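Long-range contact in Two-component sensor histidine kinase (Nostoc sp., PDB 3OLO), which is a sensor histidine kinase, probably using its PAS domain to detect a signal and passing it on by phosphorylating a histidine: residues A25-G30 / V112-K117. Numbering follows the deposited sequence.
Sequences ASFCLG and VFVREK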
loop_
_atom_site.group_PDB
_atom_site.type_symbol
_atom_site.label_atom_id
_atom_site.label_comp_id
_atom_site.label_asym_id
_atom_site.label_seq_id
_atom_site.Cartn_x
_atom_site.Cartn_y
_atom_site.Cartn_z
ATOM N N ALA A 25 8.001 1.323 -3.351
ATOM C CA ALA A 25 8.651 0.684 -2.216
ATOM C C ALA A 25 8.095 1.257 -0.918
ATOM O O ALA A 25 8.132 2.462 -0.689
ATOM C CB ALA A 25 10.156 0.860 -2.286
ATOM N N SER A 26 7.577 0.374 -0.077
ATOM C CA SER A 26 6.969 0.743 1.193
ATOM C C SER A 26 7.484 -0.207 2.258
ATOM O O SER A 26 7.582 -1.414 2.016
ATOM C CB SER A 26 5.444 0.588 1.127
ATOM O OG SER A 26 4.887 1.230 -0.007
ATOM N N PHE A 27 7.789 0.305 3.446
ATOM C CA PHE A 27 8.211 -0.591 4.523
ATOM C C PHE A 27 8.054 0.039 5.890
ATOM O O PHE A 27 7.856 1.244 6.002
ATOM C CB PHE A 27 9.656 -1.053 4.314
ATOM C CG PHE A 27 10.653 0.069 4.229
ATOM C CD1 PHE A 27 11.153 0.663 5.376
ATOM C CD2 PHE A 27 11.106 0.518 2.996
ATOM C CE1 PHE A 27 12.094 1.695 5.297
ATOM C CE2 PHE A 27 12.038 1.544 2.904
ATOM C CZ PHE A 27 12.530 2.137 4.053
ATOM N N CYS A 28 8.122 -0.790 6.926
ATOM C CA CYS A 28 8.023 -0.313 8.302
ATOM C C CYS A 28 9.328 -0.551 9.051
ATOM O O CYS A 28 9.919 -1.608 8.926
ATOM C CB CYS A 28 6.879 -1.017 9.030
ATOM S SG CYS A 28 5.240 -0.529 8.456
ATOM N N LEU A 29 9.760 0.453 9.808
ATOM C CA LEU A 29 10.927 0.369 10.672
ATOM C C LEU A 29 10.490 0.441 12.127
ATOM O O LEU A 29 9.585 1.199 12.455
ATOM C CB LEU A 29 11.857 1.548 10.403
ATOM C CG LEU A 29 12.353 1.694 8.971
ATOM C CD1 LEU A 29 13.055 3.041 8.783
ATOM C CD2 LEU A 29 13.276 0.534 8.637
ATOM N N GLY A 30 11.140 -0.336 12.991
ATOM C CA GLY A 30 10.928 -0.251 14.426
ATOM C C GLY A 30 11.700 0.913 15.026
ATOM O O GLY A 30 12.337 1.684 14.314
ATOM N N VAL A 112 7.296 3.988 5.872
ATOM C CA VAL A 112 8.222 4.655 4.994
ATOM C C VAL A 112 7.825 4.362 3.556
ATOM O O VAL A 112 7.613 3.210 3.197
ATOM C CB VAL A 112 9.653 4.153 5.263
ATOM C CG1 VAL A 112 10.644 4.817 4.340
ATOM C CG2 VAL A 112 10.023 4.408 6.707
ATOM N N PHE A 113 7.696 5.407 2.748
ATOM C CA PHE A 113 7.545 5.252 1.305
ATOM C C PHE A 113 8.775 5.815 0.601
ATOM O O PHE A 113 9.235 6.913 0.918
ATOM C CB PHE A 113 6.275 5.942 0.833
ATOM C CG PHE A 113 5.039 5.357 1.433
ATOM C CD1 PHE A 113 4.562 5.816 2.647
ATOM C CD2 PHE A 113 4.380 4.311 0.810
ATOM C CE1 PHE A 113 3.432 5.265 3.213
ATOM C CE2 PHE A 113 3.244 3.761 1.367
ATOM C CZ PHE A 113 2.780 4.230 2.576
ATOM N N VAL A 114 9.301 5.061 -0.358
ATOM C CA VAL A 114 10.571 5.409 -0.985
ATOM C C VAL A 114 10.447 5.456 -2.502
ATOM O O VAL A 114 10.030 4.493 -3.135
ATOM C CB VAL A 114 11.667 4.424 -0.576
ATOM C CG1 VAL A 114 13.045 4.902 -1.053
ATOM C CG2 VAL A 114 11.646 4.269 0.933
ATOM N N ARG A 115 10.788 6.609 -3.068
ATOM C CA ARG A 115 10.778 6.798 -4.508
ATOM C C ARG A 115 12.212 6.805 -4.982
ATOM O O ARG A 115 13.049 7.511 -4.431
ATOM C CB ARG A 115 10.126 8.130 -4.880
ATOM C CG ARG A 115 8.618 8.151 -4.762
ATOM C CD ARG A 115 8.054 9.546 -5.004
ATOM N NE ARG A 115 7.911 10.300 -3.760
ATOM C CZ ARG A 115 7.297 11.476 -3.663
ATOM N NH1 ARG A 115 7.213 12.089 -2.487
ATOM N NH2 ARG A 115 6.769 12.045 -4.738
ATOM N N GLU A 116 12.497 6.023 -6.008
ATOM C CA GLU A 116 13.823 6.029 -6.586
ATOM C C GLU A 116 13.959 7.305 -7.406
ATOM O O GLU A 116 13.253 7.492 -8.398
ATOM C CB GLU A 116 14.021 4.789 -7.456
ATOM C CG GLU A 116 15.477 4.412 -7.670
ATOM C CD GLU A 116 15.656 2.965 -8.106
ATOM O OE1 GLU A 116 14.648 2.237 -8.259
ATOM O OE2 GLU A 116 16.820 2.556 -8.286
ATOM N N LYS A 117 14.843 8.194 -6.965
ATOM C CA LYS A 117 15.148 9.408 -7.713
ATOM C C LYS A 117 16.387 9.208 -8.585
ATOM O O LYS A 117 16.614 9.952 -9.539
ATOM C CB LYS A 117 15.366 10.581 -6.755
ATOM C CG LYS A 117 14.123 10.970 -5.956
ATOM C CD LYS A 117 12.889 11.087 -6.856
ATOM C CE LYS A 117 11.685 11.681 -6.115
ATOM N NZ LYS A 117 10.461 11.796 -6.973
HETATM O O HOH W 1 9.598 3.028 -5.255
#
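At the centre of the antiparallel sheet of the PAS fold, strand 25-29 pairs with strand 107-116, placing the first strand of the sheet beside the last. Phe27 and Val112 form a hydrogen-bonded pair, with Phe27 N to Val112 O at 2.9 Å and Val112 N to Phe27 O at 2.8 Å. The Phe27 ring takes the crowded position between its backbone N and carbonyl carbon (chi1 58°), which lays it beside Val112, both side chains pointing the same way. Val112 CB sits over one face in a CH-pi contact, 3.8 Å from the centroid of the Phe27 ring, while its CG1, anti to the backbone N, reaches Phe27 CZ at 3.3 Å. Val114 CG2 meets Phe27 CE2 obliquely, and Leu29 CG lies at the ring edge. Phe35 packs edge-to-face with the same ring. An alanine here removes the ring that Val112 and Val114 share and would probably loosen this buried layer. On the other face of the sheet, Leu18 of the second subunit packs on Ser26 and Phe113. Here Ser26 OG, hydrogen-bonded to Glu24 O, lies 3.2 Å from Phe113 CD2. At Ala25 one water links the strands, accepting from Ala25 N and donating to Val114 O at 2.6 Å.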